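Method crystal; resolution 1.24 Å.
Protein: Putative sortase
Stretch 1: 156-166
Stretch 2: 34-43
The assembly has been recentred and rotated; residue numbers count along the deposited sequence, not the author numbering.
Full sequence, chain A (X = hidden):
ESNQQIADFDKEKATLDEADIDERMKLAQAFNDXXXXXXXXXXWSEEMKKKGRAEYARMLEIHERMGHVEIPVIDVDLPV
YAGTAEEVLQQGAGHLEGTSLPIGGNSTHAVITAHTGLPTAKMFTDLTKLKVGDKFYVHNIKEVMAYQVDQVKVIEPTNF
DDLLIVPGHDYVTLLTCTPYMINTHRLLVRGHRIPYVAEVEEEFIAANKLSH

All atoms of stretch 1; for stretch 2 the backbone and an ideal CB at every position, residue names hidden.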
ATOM      1  N   GLU A 156      13.642   0.832 -13.263  1.00  4.29           N
ATOM      2  CA  GLU A 156      14.502  -0.266 -12.833  1.00  4.99           C
ATOM      3  C   GLU A 156      14.337  -0.463 -11.322  1.00  5.52           C
ATOM      4  O   GLU A 156      13.966   0.470 -10.600  1.00  5.73           O
ATOM      5  CB  GLU A 156      15.959  -0.021 -13.206  1.00  6.10           C
ATOM      6  CG  GLU A 156      16.502   1.231 -12.583  1.00  6.14           C
ATOM      7  CD  GLU A 156      17.916   1.546 -12.998  1.00 12.12           C
ATOM      8  OE1 GLU A 156      18.298   1.223 -14.146  1.00 13.59           O
ATOM      9  OE2 GLU A 156      18.635   2.133 -12.164  1.00 13.86           O
ATOM     10  N   PRO A 157      14.608  -1.683 -10.841  1.00  6.06           N
ATOM     11  CA  PRO A 157      14.214  -2.053  -9.486  1.00  7.08           C
ATOM     12  C   PRO A 157      14.803  -1.237  -8.335  1.00  8.61           C
ATOM     13  O   PRO A 157      14.194  -1.176  -7.272  1.00  9.23           O
ATOM     14  CB  PRO A 157      14.640  -3.519  -9.392  1.00  7.11           C
ATOM     15  CG  PRO A 157      14.480  -4.017 -10.796  1.00  8.05           C
ATOM     16  CD  PRO A 157      14.970  -2.864 -11.645  1.00  6.02           C
ATOM     17  N   THR A 158      15.971  -0.637  -8.516  1.00  8.90           N
ATOM     18  CA  THR A 158      16.591   0.077  -7.395  1.00  9.93           C
ATOM     19  C   THR A 158      16.498   1.594  -7.498  1.00  9.32           C
ATOM     20  O   THR A 158      17.137   2.319  -6.727  1.00  9.61           O
ATOM     21  CB  THR A 158      18.060  -0.329  -7.205  1.00 10.17           C
ATOM     22  OG1 THR A 158      18.763  -0.173  -8.443  1.00 12.83           O
ATOM     23  CG2 THR A 158      18.146  -1.773  -6.743  1.00 12.05           C
ATOM     24  N   ASN A 159      15.718   2.072  -8.461  1.00  8.62           N
ATOM     25  CA  ASN A 159      15.447   3.498  -8.576  1.00  8.12           C
ATOM     26  C   ASN A 159      14.211   3.837  -7.753  1.00  8.33           C
ATOM     27  O   ASN A 159      13.099   3.473  -8.125  1.00  8.78           O
ATOM     28  CB  ASN A 159      15.211   3.869 -10.041  1.00  8.27           C
ATOM     29  CG  ASN A 159      14.739   5.303 -10.208  1.00  7.80           C
ATOM     30  OD1 ASN A 159      14.830   6.111  -9.280  1.00 10.40           O
ATOM     31  ND2 ASN A 159      14.226   5.623 -11.389  1.00  7.94           N
ATOM     32  N   PHE A 160      14.410   4.507  -6.621  1.00  7.69           N
ATOM     33  CA  PHE A 160      13.311   4.805  -5.706  1.00  8.39           C
ATOM     34  C   PHE A 160      12.820   6.249  -5.792  1.00  8.30           C
ATOM     35  O   PHE A 160      11.961   6.660  -5.003  1.00  8.64           O
ATOM     36  CB  PHE A 160      13.731   4.497  -4.265  1.00  8.89           C
ATOM     37  CG  PHE A 160      14.258   3.100  -4.074  1.00 10.22           C
ATOM     38  CD1 PHE A 160      13.628   2.024  -4.675  1.00 12.34           C
ATOM     39  CD2 PHE A 160      15.380   2.865  -3.297  1.00 11.18           C
ATOM     40  CE1 PHE A 160      14.106   0.735  -4.502  1.00 12.01           C
ATOM     41  CE2 PHE A 160      15.860   1.579  -3.114  1.00 11.35           C
ATOM     42  CZ  PHE A 160      15.221   0.512  -3.723  1.00 12.29           C
ATOM     43  N   ASP A 161      13.341   7.018  -6.744  1.00  7.89           N
ATOM     44  CA  ASP A 161      13.041   8.451  -6.813  1.00  9.14           C
ATOM     45  C   ASP A 161      11.531   8.715  -6.865  1.00  9.04           C
ATOM     46  O   ASP A 161      11.028   9.665  -6.258  1.00 10.24           O
ATOM     47  CB  ASP A 161      13.690   9.078  -8.052  1.00 10.04           C
ATOM     48  CG  ASP A 161      15.208   9.154  -7.963  1.00 12.42           C
ATOM     49  OD1 ASP A 161      15.767   8.872  -6.884  1.00 16.83           O
ATOM     50  OD2 ASP A 161      15.838   9.499  -8.989  1.00 15.92           O
ATOM     51  N   ASP A 162      10.804   7.877  -7.597  1.00  7.18           N
ATOM     52  CA  ASP A 162       9.385   8.097  -7.823  1.00  7.26           C
ATOM     53  C   ASP A 162       8.529   7.559  -6.685  1.00  8.27           C
ATOM     54  O   ASP A 162       7.295   7.592  -6.790  1.00 10.00           O
ATOM     55  CB  ASP A 162       8.957   7.433  -9.128  1.00  7.00           C
ATOM     56  CG  ASP A 162       9.780   7.904 -10.298  1.00  6.79           C
ATOM     57  OD1 ASP A 162       9.655   9.090 -10.662  1.00  8.49           O
ATOM     58  OD2 ASP A 162      10.555   7.100 -10.849  1.00  7.00           O
ATOM     59  N   LEU A 163       9.168   7.032  -5.643  1.00  7.64           N
ATOM     60  CA  LEU A 163       8.475   6.437  -4.502  1.00  8.25           C
ATOM     61  C   LEU A 163       8.527   7.321  -3.267  1.00  8.59           C
ATOM     62  O   LEU A 163       7.987   6.954  -2.228  1.00  9.40           O
ATOM     63  CB  LEU A 163       9.092   5.079  -4.165  1.00  8.55           C
ATOM     64  CG  LEU A 163       9.048   4.059  -5.308  1.00  8.70           C
ATOM     65  CD1 LEU A 163       9.684   2.747  -4.860  1.00  9.51           C
ATOM     66  CD2 LEU A 163       7.622   3.828  -5.783  1.00 10.99           C
ATOM     67  N   LEU A 164       9.197   8.462  -3.376  1.00  7.96           N
ATOM     68  CA  LEU A 164       9.416   9.333  -2.228  1.00  7.89           C
ATOM     69  C   LEU A 164       8.329  10.396  -2.123  1.00  7.87           C
ATOM     70  O   LEU A 164       7.600  10.662  -3.078  1.00  8.10           O
ATOM     71  CB  LEU A 164      10.789   9.996  -2.341  1.00  9.06           C
ATOM     72  CG  LEU A 164      11.966   9.019  -2.372  1.00  9.58           C
ATOM     73  CD1 LEU A 164      13.269   9.795  -2.509  1.00 11.51           C
ATOM     74  CD2 LEU A 164      11.986   8.129  -1.130  1.00 11.54           C
ATOM     75  N   ILE A 165       8.230  11.026  -0.960  1.00  7.82           N
ATOM     76  CA  ILE A 165       7.249  12.087  -0.761  1.00  8.29           C
ATOM     77  C   ILE A 165       7.495  13.226  -1.738  1.00  8.52           C
ATOM     78  O   ILE A 165       8.638  13.644  -1.938  1.00  9.03           O
ATOM     79  CB  ILE A 165       7.288  12.611   0.698  1.00  8.18           C
ATOM     80  CG1 ILE A 165       6.725  11.544   1.640  1.00  8.14           C
ATOM     81  CG2 ILE A 165       6.530  13.916   0.837  1.00  9.66           C
ATOM     82  CD1 ILE A 165       7.011  11.825   3.102  1.00  9.13           C
ATOM     83  N   VAL A 166       6.415  13.719  -2.339  1.00  9.31           N
ATOM     84  CA  VAL A 166       6.462  14.953  -3.109  1.00  9.55           C
ATOM     85  C   VAL A 166       5.736  16.014  -2.289  1.00  9.83           C
ATOM     86  O   VAL A 166       4.539  15.906  -2.053  1.00  9.21           O
ATOM     87  CB  VAL A 166       5.761  14.786  -4.479  1.00  9.53           C
ATOM     88  CG1 VAL A 166       5.891  16.064  -5.299  1.00 11.05           C
ATOM     89  CG2 VAL A 166       6.333  13.583  -5.233  1.00 10.67           C
ATOM     90  N   UNK A  34       7.187  12.397  11.318  1.00  6.15           N
ATOM     91  CA  UNK A  34       8.620  12.269  11.602  1.00  7.09           C
ATOM     92  C   UNK A  34       9.298  11.246  10.703  1.00  7.00           C
ATOM     93  O   UNK A  34      10.431  10.851  10.953  1.00  7.23           O
ATOM     94  CB  UNK A  34       8.833  11.883  13.067  1.00  7.09           C
ATOM     95  N   UNK A  35       8.610  10.826   9.651  1.00  6.99           N
ATOM     96  CA  UNK A  35       9.104   9.756   8.800  1.00  7.28           C
ATOM     97  C   UNK A  35      10.510  10.000   8.267  1.00  6.75           C
ATOM     98  O   UNK A  35      10.789  11.044   7.681  1.00  7.14           O
ATOM     99  CB  UNK A  35       8.145   9.555   7.625  1.00  7.28           C
ATOM    100  N   UNK A  36      11.374   9.006   8.430  1.00  7.23           N
ATOM    101  CA  UNK A  36      12.626   8.952   7.693  1.00  7.74           C
ATOM    102  C   UNK A  36      12.329   8.348   6.322  1.00  8.16           C
ATOM    103  O   UNK A  36      12.216   7.133   6.190  1.00  7.14           O
ATOM    104  CB  UNK A  36      13.685   8.143   8.445  1.00  7.74           C
ATOM    105  N   UNK A  37      12.182   9.210   5.321  1.00 11.88           N
ATOM    106  CA  UNK A  37      11.617   8.816   4.027  1.00 12.70           C
ATOM    107  C   UNK A  37      12.717   8.252   3.131  1.00 13.65           C
ATOM    108  O   UNK A  37      13.159   8.884   2.167  1.00 14.77           O
ATOM    109  CB  UNK A  37      10.931  10.004   3.348  1.00 12.70           C
ATOM    110  N   UNK A  38      13.161   7.052   3.490  1.00 13.63           N
ATOM    111  CA  UNK A  38      14.205   6.350   2.760  1.00 14.81           C
ATOM    112  C   UNK A  38      13.699   4.945   2.489  1.00 14.48           C
ATOM    113  O   UNK A  38      13.343   4.215   3.417  1.00 14.35           O
ATOM    114  CB  UNK A  38      15.525   6.331   3.534  1.00 14.81           C
ATOM    115  N   UNK A  39      13.650   4.573   1.214  1.00 15.39           N
ATOM    116  CA  UNK A  39      13.040   3.308   0.860  1.00 16.05           C
ATOM    117  C   UNK A  39      13.893   2.153   1.341  1.00 15.96           C
ATOM    118  O   UNK A  39      15.100   2.099   1.091  1.00 15.12           O
ATOM    119  CB  UNK A  39      12.824   3.218  -0.652  1.00 16.05           C
ATOM    120  N   UNK A  40      13.253   1.241   2.063  1.00 16.92           N
ATOM    121  CA  UNK A  40      13.938   0.110   2.667  1.00 17.24           C
ATOM    122  C   UNK A  40      14.744  -0.684   1.643  1.00 17.17           C
ATOM    123  O   UNK A  40      15.904  -1.015   1.877  1.00 17.48           O
ATOM    124  CB  UNK A  40      12.925  -0.806   3.357  1.00 17.24           C
ATOM    125  N   UNK A  41      14.135  -0.976   0.498  1.00 16.39           N
ATOM    126  CA  UNK A  41      14.806  -1.747  -0.545  1.00 16.82           C
ATOM    127  C   UNK A  41      13.829  -2.259  -1.592  1.00 15.77           C
ATOM    128  O   UNK A  41      12.624  -2.024  -1.496  1.00 17.10           O
ATOM    129  CB  UNK A  41      15.564  -2.923   0.074  1.00 16.82           C
ATOM    130  N   UNK A  42      14.346  -2.960  -2.598  1.00 15.71           N
ATOM    131  CA  UNK A  42      13.498  -3.602  -3.608  1.00 14.93           C
ATOM    132  C   UNK A  42      12.881  -4.854  -2.997  1.00 14.11           C
ATOM    133  O   UNK A  42      13.604  -5.773  -2.620  1.00 13.89           O
ATOM    134  CB  UNK A  42      14.295  -3.946  -4.868  1.00 14.93           C
ATOM    135  N   UNK A  43      11.544  -4.902  -2.893  1.00 13.32           N
ATOM    136  CA  UNK A  43      10.918  -6.024  -2.187  1.00 13.78           C
ATOM    137  C   UNK A  43      11.298  -7.403  -2.707  1.00 14.11           C
ATOM    138  O   UNK A  43      11.243  -8.379  -1.958  1.00 14.79           O
ATOM    139  CB  UNK A  43       9.397  -5.877  -2.259  1.00 13.78           C
TER

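Position 34 has nothing of stretch 1 within 5.5 Å of its ideal CB, so almost any side chain would do; it is Ser34, the first residue after a helix to leave helical phi/psi.

At position 35 the CB points toward stretch 1 but lies 5.2 Å from Ile165 CD1, a gap that a medium or long apolar chain could close. The residue is Leu35 (chi1 t, chi2 p), whose CD2 comes 4.0 Å from Ile165 CD1.

Position 36 is out of reach of stretch 1 and unconstrained by it. Asn36 sits there, its O accepting from the N of residue 38 at 2.9 Å.

Position 37 is more demanding. Its CB points toward stretch 1, 4.3 Å from Ile165 CD1 and 5.0 Å from Leu164 CD2, which alone would admit an apolar chain. Ile165 N, however, has no acceptor within stretch 1, and a side chain whose oxygen sits one atom beyond CG could supply one, since the CB is about 5.2 Å from Ile165 N and a Ser or Thr hydroxyl would fall short; Asn or Asp merit consideration. The residue is Asn37 (chi1 t): Ile165 N donates to Asn37 OD1 at 2.9 Å, with a nearly straight N-H...O angle of 173°. The amide's other end also finds use, since Asn37 ND2 donates to water 1 (2.9 Å from its O), which in turn donates to Leu163 O at 2.7 Å.

At position 38 the CB points away, and the phi/psi of -130/122 is extended, compatible with beta-branched and many other residues. It is Val38.

Position 39 faces an apolar surface: its CB is 3.7 Å from Phe160 CD2, 5.0 Å from Leu164 CD2 and 5.3 Å from Leu163 CD1. A compact apolar chain such as Val, Ile or Ala suits this. Val39 (chi1 t) places CG1 3.7 Å from the Phe160 ring centroid and 6° off the normal, a CH-pi contact over the face. Its CG2 lies 4.1 Å from both Leu163 CB and Leu164 CD2.

Position 40 points away, leaving the choice open; it is Ser40.

At position 41, phi/psi of 165/179 strongly favours glycine. Gly41 brings its C to 3.8 Å from Phe160 CZ.

At position 42 the CB points toward stretch 1, 3.7 Å from Pro157 O and 4.7 Å from Phe160 CZ. Small or polar chains would fit, and a donor might seek Pro157 O directly. Asp42 instead uses water 2, which donates to Asp42 OD1 (2.5 Å from its O) and Pro157 O (3.1 Å), while Asp42 OD2 packs 3.6 Å from Pro157 CB.

Position 43, with phi -55, allows proline among others; Pro43 makes no contact with stretch 1.

Stretch 2 34-43: SLNNVVSGDP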
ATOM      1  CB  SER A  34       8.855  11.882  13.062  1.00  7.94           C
ATOM      2  OG  SER A  34       8.350  10.591  13.347  1.00  9.86           O
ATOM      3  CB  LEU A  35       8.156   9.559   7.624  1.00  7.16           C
ATOM      4  CG  LEU A  35       8.565   8.489   6.609  1.00  6.37           C
ATOM      5  CD1 LEU A  35       8.469   7.110   7.227  1.00  9.25           C
ATOM      6  CD2 LEU A  35       7.694   8.596   5.360  1.00  7.49           C
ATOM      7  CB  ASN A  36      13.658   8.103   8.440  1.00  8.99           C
ATOM      8  CG  ASN A  36      14.992   8.044   7.722  1.00 11.12           C
ATOM      9  OD1 ASN A  36      15.375   8.978   7.015  1.00 12.83           O
ATOM     10  ND2 ASN A  36      15.706   6.937   7.895  1.00 12.58           N
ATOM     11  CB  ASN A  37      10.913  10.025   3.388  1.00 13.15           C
ATOM     12  CG  ASN A  37      10.110   9.682   2.140  1.00 12.24           C
ATOM     13  OD1 ASN A  37       9.973  10.528   1.253  1.00 13.70           O
ATOM     14  ND2 ASN A  37       9.529   8.481   2.086  1.00 12.76           N
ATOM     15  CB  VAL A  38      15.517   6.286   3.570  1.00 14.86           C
ATOM     16  CG1 VAL A  38      16.552   5.431   2.847  1.00 15.99           C
ATOM     17  CG2 VAL A  38      16.050   7.689   3.826  1.00 16.94           C
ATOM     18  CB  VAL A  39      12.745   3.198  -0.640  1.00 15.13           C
ATOM     19  CG1 VAL A  39      12.451   1.749  -1.023  1.00 16.80           C
ATOM     20  CG2 VAL A  39      11.557   4.090  -0.984  1.00 18.24           C
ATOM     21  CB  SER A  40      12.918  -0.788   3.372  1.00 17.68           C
ATOM     22  OG  SER A  40      11.766  -0.968   2.561  1.00 20.00           O
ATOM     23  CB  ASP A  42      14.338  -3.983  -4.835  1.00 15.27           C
ATOM     24  CG  ASP A  42      13.571  -4.823  -5.846  1.00 16.17           C
ATOM     25  OD1 ASP A  42      12.355  -4.603  -6.009  1.00 19.56           O
ATOM     26  OD2 ASP A  42      14.212  -5.663  -6.513  1.00 20.82           O
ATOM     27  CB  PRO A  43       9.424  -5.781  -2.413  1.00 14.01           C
ATOM     28  CG  PRO A  43       9.317  -4.296  -2.491  1.00 14.10           C
ATOM     29  CD  PRO A  43      10.562  -3.852  -3.230  1.00 13.48           C
TER
HETATM   30  O   HOH W   1       7.354   7.803   0.262  1.00  3.67           O
HETATM   31  O   HOH W   2      11.411  -2.366  -6.537  1.00 10.52           O
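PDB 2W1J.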